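Local coordinates for protein D-hydantoinase (Ralstonia pickettii, PDB 1NFG) that probably hydrolyses the cyclic amide bond of D-hydantoin derivatives stereospecifically, using two zinc ions bound in each subunit, at residues 22-26 and 27-31; 248-251 and 252-255; 341-344 and 345-349; 359-362 and 363-367. All coordinates share one frame; numbering follows the deposited sequence.

The four contacts follow one another along the chain. Contact 1 is a hairpin turn in the N-terminal strands, with its centre about 27 Å from the centre of the chain. The other three fall in the amidohydrolase family region. Contact 2 ends helix 241-253, about 41 Å from contact 1 between centres. Contacts 3 and 4 lie deeper, on the consecutive helices 343-352 and 358-372; their centres are about 12 Å apart, and they touch through leucine, valine and aromatic side chains. Contacts 1, 2 and 4 also touch the second subunit of the tetramer, whereas no other chain touches contact 3, which is buried within its own subunit.

Contact 1. Residues 22-26 and 27-31; sequences GIKDG and KITQI
The flat carbonyl group of Gly22 is gripped by Thr29 and Gln30 from three directions. Thr29 N meets Gly22 O almost head-on at 2.8 Å, and Gln30 N takes a lone pair of Gly22 O in the carbonyl plane, at 3.3 Å. The third donor stands over one face: Thr29 OG1 is 3.0 Å from Gly22 O and 62° out of the plane. Its torsion explains this, because chi1 of 57° places the hydroxyl between the backbone N and the carbonyl carbon of Thr29. The methyl then turns toward the other strand, Thr29 CG2 lying 3.5 Å from Lys24 CB.

Gly22 N donates in return to Gln30 O, and Lys24 N to Lys27 O. On the face carrying Ile23 and Ile28, the two side chains pack loosely, CG1 of Ile23 to CG1 of Ile28 at 4.3 Å, and both continue onto Ile390. Asp25 and Gly26, both with positive phi, turn the chain with angles close to those of a type I' turn. Two residues, Thr29 and Gln30, thus face the single residue Gly22: a classic beta bulge, set in the hairpin of strands 15-24 and 27-31 in the N-terminal beta region.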
loop_
_atom_site.group_PDB
_atom_site.type_symbol
_atom_site.label_atom_id
_atom_site.label_comp_id
_atom_site.label_asym_id
_atom_site.label_seq_id
_atom_site.Cartn_x
_atom_site.Cartn_y
_atom_site.Cartn_z
ATOM N N GLY A 22 -41.492 8.909 26.984
ATOM C CA GLY A 22 -42.580 9.861 27.080
ATOM C C GLY A 22 -42.489 10.861 25.938
ATOM O O GLY A 22 -41.558 11.670 25.884
ATOM N N ILE A 23 -43.449 10.808 25.019
ATOM C CA ILE A 23 -43.473 11.712 23.869
ATOM C C ILE A 23 -44.512 12.829 24.040
ATOM O O ILE A 23 -45.673 12.570 24.364
ATOM C CB ILE A 23 -43.782 10.933 22.577
ATOM C CG1 ILE A 23 -42.695 9.887 22.343
ATOM C CG2 ILE A 23 -43.878 11.889 21.396
ATOM C CD1 ILE A 23 -43.032 8.887 21.271
ATOM N N LYS A 24 -44.089 14.067 23.807
ATOM C CA LYS A 24 -44.975 15.215 23.951
ATOM C C LYS A 24 -44.715 16.291 22.895
ATOM O O LYS A 24 -43.661 16.928 22.889
ATOM C CB LYS A 24 -44.796 15.824 25.341
ATOM C CG LYS A 24 -45.629 17.071 25.602
ATOM C CD LYS A 24 -47.096 16.726 25.772
ATOM C CE LYS A 24 -47.893 17.934 26.241
ATOM N NZ LYS A 24 -49.293 17.559 26.592
ATOM N N ASP A 25 -45.691 16.498 22.018
ATOM C CA ASP A 25 -45.591 17.496 20.959
ATOM C C ASP A 25 -44.506 17.161 19.951
ATOM O O ASP A 25 -43.642 17.986 19.646
ATOM C CB ASP A 25 -45.342 18.889 21.548
ATOM C CG ASP A 25 -46.469 19.337 22.458
ATOM O OD1 ASP A 25 -47.632 18.965 22.181
ATOM O OD2 ASP A 25 -46.200 20.065 23.441
ATOM N N GLY A 26 -44.563 15.935 19.442
ATOM C CA GLY A 26 -43.605 15.486 18.450
ATOM C C GLY A 26 -42.194 15.246 18.946
ATOM O O GLY A 26 -41.324 14.889 18.159
ATOM N N LYS A 27 -41.955 15.439 20.237
ATOM C CA LYS A 27 -40.622 15.222 20.783
ATOM C C LYS A 27 -40.576 14.257 21.964
ATOM O O LYS A 27 -41.583 14.002 22.625
ATOM C CB LYS A 27 -40.006 16.553 21.202
ATOM C CG LYS A 27 -39.731 17.476 20.043
ATOM C CD LYS A 27 -39.004 18.711 20.504
ATOM C CE LYS A 27 -38.796 19.666 19.348
ATOM N NZ LYS A 27 -38.027 20.876 19.758
ATOM N N ILE A 28 -39.396 13.702 22.207
ATOM C CA ILE A 28 -39.207 12.800 23.330
ATOM C C ILE A 28 -38.877 13.718 24.497
ATOM O O ILE A 28 -37.846 14.395 24.495
ATOM C CB ILE A 28 -38.051 11.815 23.064
ATOM C CG1 ILE A 28 -38.486 10.809 21.995
ATOM C CG2 ILE A 28 -37.652 11.108 24.350
ATOM C CD1 ILE A 28 -37.447 9.778 21.657
ATOM N N THR A 29 -39.771 13.752 25.480
ATOM C CA THR A 29 -39.601 14.624 26.632
ATOM C C THR A 29 -39.073 13.962 27.904
ATOM O O THR A 29 -38.462 14.632 28.740
ATOM C CB THR A 29 -40.924 15.342 26.944
ATOM O OG1 THR A 29 -41.956 14.370 27.166
ATOM C CG2 THR A 29 -41.327 16.235 25.772
ATOM N N GLN A 30 -39.302 12.659 28.053
ATOM C CA GLN A 30 -38.833 11.948 29.234
ATOM C C GLN A 30 -38.552 10.466 29.005
ATOM O O GLN A 30 -39.307 9.771 28.313
ATOM C CB GLN A 30 -39.846 12.083 30.378
ATOM C CG GLN A 30 -39.402 11.405 31.667
ATOM C CD GLN A 30 -40.467 11.426 32.748
ATOM O OE1 GLN A 30 -41.021 12.478 33.069
ATOM N NE2 GLN A 30 -40.750 10.261 33.326
ATOM N N ILE A 31 -37.461 9.993 29.604
ATOM C CA ILE A 31 -37.073 8.592 29.507
ATOM C C ILE A 31 -36.858 8.072 30.925
ATOM O O ILE A 31 -36.071 8.635 31.698
ATOM C CB ILE A 31 -35.771 8.413 28.697
ATOM C CG1 ILE A 31 -35.912 9.095 27.334
ATOM C CG2 ILE A 31 -35.477 6.930 28.506
ATOM C CD1 ILE A 31 -34.652 9.074 26.490
#

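Contact 2. Residues 248-251 and 252-255; sequences MRAK and SRGV
Arg253 curls its side chain back over the turn formed by Arg249 and Ala250. CB starts the path 3.5 Å from Ala250 O, and CG then passes Arg249 O. The chain bends about the CG-CD bond (chi3 -67°), which lays the guanidinium across the backbone: Ala250 CA sits over one of its faces, 3.6 Å above the plane and offset toward the rim. At the tip, Arg253 NH1 is 3.7 Å from Arg249 O, while NE turns outward to a salt bridge with Glu227. The charged end of Arg249 is 4.6 Å away, NH1 to Arg253 NH1, but that like-charge approach is probably eased by carboxylates, since Arg249 is paired with Glu245 and Glu246 of a third subunit.

The backbone beneath closes as a Schellman motif. Val255 N donates to Ala250 O at 3.1 Å, Gly254 N donates to Lys251 O, and Gly254 takes the positive phi (100°) that ends the helix. Nearby, one water joins Met248 O to Ser252 OG. Ala250 CB and Val255 CB meet at 4.1 Å; these two residues pack on Leu223 and Glu227 of helix 212-229, while Lys251 NZ bonds Ala257 O at the start of strand 257-262, which follows helix 241-253.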
loop_
_atom_site.group_PDB
_atom_site.type_symbol
_atom_site.label_atom_id
_atom_site.label_comp_id
_atom_site.label_asym_id
_atom_site.label_seq_id
_atom_site.Cartn_x
_atom_site.Cartn_y
_atom_site.Cartn_z
ATOM N N MET A 248 -9.447 4.918 1.488
ATOM C CA MET A 248 -8.560 4.679 2.605
ATOM C C MET A 248 -7.228 5.418 2.443
ATOM O O MET A 248 -6.739 6.049 3.394
ATOM C CB MET A 248 -8.345 3.177 2.759
ATOM C CG MET A 248 -8.704 2.668 4.133
ATOM S SD MET A 248 -10.392 3.048 4.654
ATOM C CE MET A 248 -11.124 1.387 4.551
ATOM N N ARG A 249 -6.645 5.367 1.247
ATOM C CA ARG A 249 -5.372 6.055 1.026
ATOM C C ARG A 249 -5.549 7.554 1.228
ATOM O O ARG A 249 -4.697 8.218 1.818
ATOM C CB ARG A 249 -4.829 5.766 -0.380
ATOM C CG ARG A 249 -4.590 4.288 -0.641
ATOM C CD ARG A 249 -4.179 3.992 -2.066
ATOM N NE ARG A 249 -2.762 4.248 -2.294
ATOM C CZ ARG A 249 -2.299 5.092 -3.207
ATOM N NH1 ARG A 249 -3.141 5.767 -3.981
ATOM N NH2 ARG A 249 -0.993 5.263 -3.344
ATOM N N ALA A 250 -6.669 8.082 0.747
ATOM C CA ALA A 250 -6.958 9.501 0.891
ATOM C C ALA A 250 -7.041 9.853 2.381
ATOM O O ALA A 250 -6.427 10.830 2.833
ATOM C CB ALA A 250 -8.265 9.832 0.196
ATOM N N LYS A 251 -7.792 9.055 3.144
ATOM C CA LYS A 251 -7.932 9.304 4.581
ATOM C C LYS A 251 -6.574 9.360 5.279
ATOM O O LYS A 251 -6.355 10.205 6.142
ATOM C CB LYS A 251 -8.800 8.236 5.247
ATOM C CG LYS A 251 -10.289 8.360 4.981
ATOM C CD LYS A 251 -11.048 7.180 5.583
ATOM C CE LYS A 251 -12.565 7.279 5.378
ATOM N NZ LYS A 251 -13.199 8.415 6.104
ATOM N N SER A 252 -5.660 8.471 4.907
ATOM C CA SER A 252 -4.336 8.475 5.525
ATOM C C SER A 252 -3.516 9.711 5.197
ATOM O O SER A 252 -2.701 10.143 6.005
ATOM C CB SER A 252 -3.562 7.234 5.121
ATOM O OG SER A 252 -4.159 6.097 5.713
ATOM N N ARG A 253 -3.726 10.283 4.016
ATOM C CA ARG A 253 -2.993 11.479 3.631
ATOM C C ARG A 253 -3.541 12.696 4.358
ATOM O O ARG A 253 -2.976 13.777 4.265
ATOM C CB ARG A 253 -3.108 11.725 2.132
ATOM C CG ARG A 253 -2.704 10.555 1.272
ATOM C CD ARG A 253 -2.252 11.039 -0.085
ATOM N NE ARG A 253 -3.335 11.622 -0.868
ATOM C CZ ARG A 253 -4.221 10.910 -1.560
ATOM N NH1 ARG A 253 -4.156 9.584 -1.563
ATOM N NH2 ARG A 253 -5.164 11.528 -2.265
ATOM N N GLY A 254 -4.657 12.534 5.061
ATOM C CA GLY A 254 -5.232 13.661 5.773
ATOM C C GLY A 254 -6.400 14.313 5.045
ATOM O O GLY A 254 -6.931 15.340 5.484
ATOM N N VAL A 255 -6.805 13.725 3.925
ATOM C CA VAL A 255 -7.920 14.271 3.174
ATOM C C VAL A 255 -9.192 13.995 3.965
ATOM O O VAL A 255 -9.403 12.882 4.443
ATOM C CB VAL A 255 -8.037 13.606 1.771
ATOM C CG1 VAL A 255 -9.299 14.086 1.059
ATOM C CG2 VAL A 255 -6.809 13.938 0.933
HETATM O O HOH W 1 -6.721 4.998 6.330
#

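Contact 3. Residues 341-344 and 345-349; sequences EERL and MMVYQ
Glu342 CB meets Met346 CG at 4.1 Å in the N-terminal part of helix 343-352, in the TIM-barrel fold of the amidohydrolase family. Met345, Leu344 and Glu342 have the most surface buried here. Met345 leaves the helix with CG anti to its carbonyl carbon (chi1 -75°), and a bend at chi3 turns the chain so that CE ends 4.3 Å from Glu341 O; the same side chain rests on Val423 and Pro424 of strand 419-429. Its backbone N does not reach Glu341 O directly. Instead a water accepts from Met345 N at 3.0 Å and lies close to Glu341 O.

The bonds that follow have the i to i+4 spacing of an alpha helix. Glu342 O receives Met346 N in a nearly straight bond (175°), while OE2 of Glu342 goes to Ser413 OG. Leu344 O receives Tyr348 N. The Leu344 side chain covers its own neighbour too: CD2 stands 3.6 Å above one face of the Arg343 guanidinium, offset toward the rim. That guanidinium is fixed by Val310 O and Thr85 OG1, about 8 Å from the side chain of the zinc ligand His57. Farther along, Gln349 folds back over the helix and its NE2 donates to Met345 O at 3.0 Å, the acceptor lying in the amide plane.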
loop_
_atom_site.group_PDB
_atom_site.type_symbol
_atom_site.label_atom_id
_atom_site.label_comp_id
_atom_site.label_asym_id
_atom_site.label_seq_id
_atom_site.Cartn_x
_atom_site.Cartn_y
_atom_site.Cartn_z
ATOM N N GLU A 341 -37.326 0.692 1.166
ATOM C CA GLU A 341 -38.090 -0.001 2.196
ATOM C C GLU A 341 -37.325 -1.129 2.877
ATOM O O GLU A 341 -37.393 -1.283 4.094
ATOM C CB GLU A 341 -39.390 -0.572 1.622
ATOM C CG GLU A 341 -40.399 -0.952 2.709
ATOM C CD GLU A 341 -41.695 -1.516 2.162
ATOM O OE1 GLU A 341 -42.223 -0.971 1.169
ATOM O OE2 GLU A 341 -42.194 -2.507 2.738
ATOM N N GLU A 342 -36.597 -1.909 2.087
ATOM C CA GLU A 342 -35.845 -3.040 2.608
ATOM C C GLU A 342 -34.550 -2.692 3.334
ATOM O O GLU A 342 -34.038 -3.509 4.104
ATOM C CB GLU A 342 -35.525 -4.017 1.472
ATOM C CG GLU A 342 -36.745 -4.522 0.720
ATOM C CD GLU A 342 -37.098 -3.678 -0.497
ATOM O OE1 GLU A 342 -36.980 -2.435 -0.436
ATOM O OE2 GLU A 342 -37.512 -4.268 -1.518
ATOM N N ARG A 343 -34.037 -1.483 3.114
ATOM C CA ARG A 343 -32.768 -1.076 3.714
ATOM C C ARG A 343 -32.501 -1.549 5.142
ATOM O O ARG A 343 -31.575 -2.325 5.367
ATOM C CB ARG A 343 -32.582 0.447 3.647
ATOM C CG ARG A 343 -31.170 0.883 4.072
ATOM C CD ARG A 343 -30.946 2.390 4.009
ATOM N NE ARG A 343 -31.874 3.125 4.863
ATOM C CZ ARG A 343 -31.504 3.977 5.812
ATOM N NH1 ARG A 343 -30.215 4.205 6.033
ATOM N NH2 ARG A 343 -32.420 4.603 6.542
ATOM N N LEU A 344 -33.299 -1.097 6.105
ATOM C CA LEU A 344 -33.077 -1.487 7.495
ATOM C C LEU A 344 -33.069 -2.991 7.736
ATOM O O LEU A 344 -32.127 -3.516 8.330
ATOM C CB LEU A 344 -34.109 -0.836 8.427
ATOM C CG LEU A 344 -34.098 0.681 8.644
ATOM C CD1 LEU A 344 -34.325 0.963 10.105
ATOM C CD2 LEU A 344 -32.790 1.289 8.215
ATOM N N MET A 345 -34.103 -3.692 7.290
ATOM C CA MET A 345 -34.145 -5.132 7.506
ATOM C C MET A 345 -32.895 -5.815 6.982
ATOM O O MET A 345 -32.292 -6.636 7.674
ATOM C CB MET A 345 -35.377 -5.751 6.848
ATOM C CG MET A 345 -36.679 -5.481 7.590
ATOM S SD MET A 345 -38.079 -6.321 6.821
ATOM C CE MET A 345 -38.328 -5.274 5.371
ATOM N N MET A 346 -32.503 -5.467 5.760
ATOM C CA MET A 346 -31.321 -6.047 5.135
ATOM C C MET A 346 -30.036 -5.749 5.911
ATOM O O MET A 346 -29.228 -6.643 6.152
ATOM C CB MET A 346 -31.199 -5.540 3.699
ATOM C CG MET A 346 -32.281 -6.065 2.781
ATOM S SD MET A 346 -32.217 -7.863 2.631
ATOM C CE MET A 346 -33.364 -8.287 3.791
ATOM N N VAL A 347 -29.841 -4.498 6.305
ATOM C CA VAL A 347 -28.651 -4.140 7.057
ATOM C C VAL A 347 -28.690 -4.831 8.416
ATOM O O VAL A 347 -27.658 -5.288 8.920
ATOM C CB VAL A 347 -28.553 -2.611 7.261
ATOM C CG1 VAL A 347 -27.443 -2.278 8.252
ATOM C CG2 VAL A 347 -28.296 -1.926 5.921
ATOM N N TYR A 348 -29.887 -4.918 8.998
ATOM C CA TYR A 348 -30.068 -5.549 10.302
ATOM C C TYR A 348 -29.652 -7.021 10.302
ATOM O O TYR A 348 -29.216 -7.548 11.329
ATOM C CB TYR A 348 -31.528 -5.443 10.759
ATOM C CG TYR A 348 -31.770 -6.025 12.144
ATOM C CD1 TYR A 348 -31.391 -5.324 13.293
ATOM C CD2 TYR A 348 -32.309 -7.304 12.299
ATOM C CE1 TYR A 348 -31.537 -5.884 14.562
ATOM C CE2 TYR A 348 -32.455 -7.871 13.559
ATOM C CZ TYR A 348 -32.064 -7.158 14.684
ATOM O OH TYR A 348 -32.167 -7.732 15.926
ATOM N N GLN A 349 -29.788 -7.694 9.166
ATOM C CA GLN A 349 -29.402 -9.098 9.114
ATOM C C GLN A 349 -27.918 -9.230 9.443
ATOM O O GLN A 349 -27.454 -10.288 9.856
ATOM C CB GLN A 349 -29.694 -9.687 7.729
ATOM C CG GLN A 349 -31.153 -9.597 7.333
ATOM C CD GLN A 349 -32.077 -10.141 8.409
ATOM O OE1 GLN A 349 -32.099 -11.344 8.678
ATOM N NE2 GLN A 349 -32.842 -9.250 9.038
HETATM O O HOH W 2 -36.590 -2.287 6.525
#

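Contact 4. Residues 359-362 and 363-367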
loop_
_atom_site.group_PDB
_atom_site.type_symbol
_atom_site.label_atom_id
_atom_site.label_comp_id
_atom_site.label_asym_id
_atom_site.label_seq_id
_atom_site.Cartn_x
_atom_site.Cartn_y
_atom_site.Cartn_z
ATOM N N THR A 359 -25.521 -2.166 18.138
ATOM C CA THR A 359 -25.316 -0.754 18.348
ATOM C C THR A 359 -24.805 -0.046 17.087
ATOM O O THR A 359 -25.132 1.121 16.854
ATOM C CB THR A 359 -24.361 -0.566 19.554
ATOM O OG1 THR A 359 -25.039 0.182 20.568
ATOM C CG2 THR A 359 -23.068 0.135 19.154
ATOM N N GLN A 360 -24.009 -0.745 16.278
ATOM C CA GLN A 360 -23.490 -0.164 15.039
ATOM C C GLN A 360 -24.617 -0.053 14.014
ATOM O O GLN A 360 -24.623 0.850 13.181
ATOM C CB GLN A 360 -22.361 -1.022 14.465
ATOM C CG GLN A 360 -21.076 -0.967 15.267
ATOM C CD GLN A 360 -19.991 -1.869 14.703
ATOM O OE1 GLN A 360 -20.220 -3.058 14.449
ATOM N NE2 GLN A 360 -18.798 -1.310 14.512
ATOM N N PHE A 361 -25.564 -0.984 14.076
ATOM C CA PHE A 361 -26.705 -0.970 13.175
ATOM C C PHE A 361 -27.348 0.418 13.214
ATOM O O PHE A 361 -27.561 1.045 12.177
ATOM C CB PHE A 361 -27.723 -2.013 13.613
ATOM C CG PHE A 361 -29.048 -1.898 12.913
ATOM C CD1 PHE A 361 -29.187 -2.283 11.583
ATOM C CD2 PHE A 361 -30.163 -1.412 13.589
ATOM C CE1 PHE A 361 -30.421 -2.190 10.937
ATOM C CE2 PHE A 361 -31.395 -1.314 12.955
ATOM C CZ PHE A 361 -31.526 -1.706 11.625
ATOM N N VAL A 362 -27.647 0.892 14.420
ATOM C CA VAL A 362 -28.258 2.201 14.599
ATOM C C VAL A 362 -27.335 3.314 14.116
ATOM O O VAL A 362 -27.778 4.260 13.464
ATOM C CB VAL A 362 -28.629 2.443 16.086
ATOM C CG1 VAL A 362 -29.204 3.858 16.274
ATOM C CG2 VAL A 362 -29.634 1.386 16.542
ATOM N N GLU A 363 -26.052 3.209 14.438
ATOM C CA GLU A 363 -25.090 4.218 14.008
ATOM C C GLU A 363 -25.137 4.403 12.493
ATOM O O GLU A 363 -25.279 5.514 11.991
ATOM C CB GLU A 363 -23.666 3.812 14.417
ATOM C CG GLU A 363 -22.569 4.628 13.722
ATOM C CD GLU A 363 -21.165 4.067 13.928
ATOM O OE1 GLU A 363 -21.010 2.834 14.068
ATOM O OE2 GLU A 363 -20.205 4.864 13.929
ATOM N N LEU A 364 -25.025 3.295 11.776
ATOM C CA LEU A 364 -25.008 3.302 10.319
ATOM C C LEU A 364 -26.338 3.619 9.669
ATOM O O LEU A 364 -26.413 4.379 8.706
ATOM C CB LEU A 364 -24.541 1.940 9.808
ATOM C CG LEU A 364 -23.132 1.510 10.192
ATOM C CD1 LEU A 364 -22.922 0.053 9.821
ATOM C CD2 LEU A 364 -22.132 2.413 9.491
ATOM N N VAL A 365 -27.385 3.011 10.199
ATOM C CA VAL A 365 -28.728 3.165 9.671
ATOM C C VAL A 365 -29.400 4.511 9.966
ATOM O O VAL A 365 -30.332 4.910 9.259
ATOM C CB VAL A 365 -29.588 1.975 10.182
ATOM C CG1 VAL A 365 -30.970 2.414 10.552
ATOM C CG2 VAL A 365 -29.624 0.898 9.130
ATOM N N ALA A 366 -28.921 5.231 10.980
ATOM C CA ALA A 366 -29.550 6.500 11.315
ATOM C C ALA A 366 -28.711 7.591 11.982
ATOM O O ALA A 366 -28.682 8.728 11.510
ATOM C CB ALA A 366 -30.778 6.228 12.164
ATOM N N THR A 367 -28.027 7.264 13.073
ATOM C CA THR A 367 -27.267 8.281 13.796
ATOM C C THR A 367 -26.087 8.920 13.081
ATOM O O THR A 367 -25.932 10.142 13.114
ATOM C CB THR A 367 -26.777 7.743 15.156
ATOM O OG1 THR A 367 -27.881 7.169 15.863
ATOM C CG2 THR A 367 -26.201 8.869 15.999
#
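Phe361 and Val365 meet one turn apart, ring against isopropyl group. With CG anti to the backbone N (chi1 169°), the ring of Phe361 swings back alongside the helix, so that Val365 CB lies over the middle of one face, 4.3 Å above the plane. The CG2 branch makes the closest approach, 3.7 Å from Phe361 CE1, and the valine isopropyl group covers that face while Tyr348 of helix 343-352 meets the ring edge-to-face.

On another side, Gln360 and Glu363 run side by side and point the same way, amide and carboxylate planes 30° apart. Gln360 CG is anti to its carbonyl carbon, whereas Glu363 CG is anti to its backbone N (chi1 166°); with both chains extended beyond CG, the groups come alongside, Gln360 CG 4.0 Å from Glu363 OE1. Gln360 NE2 finds its partner in Arg303 O. The third pair, Val362 and Thr367, is set five residues apart: CG1 of Val362 is 3.6 Å from OG1 of Thr367, whose hydroxyl bonds Gly380 O.

That spacing reflects a wider, pi-type turn. Leu364 N and Val365 N keep the usual bonds to Gln360 O and Phe361 O. The chemistry implies that Val362 O serves two amides where the helix widens, Ala366 N at 2.9 Å and Thr367 N at 3.0 Å, from opposite faces of its carbonyl plane, with apolar groups turned to helix 343-352 and strand 48-58.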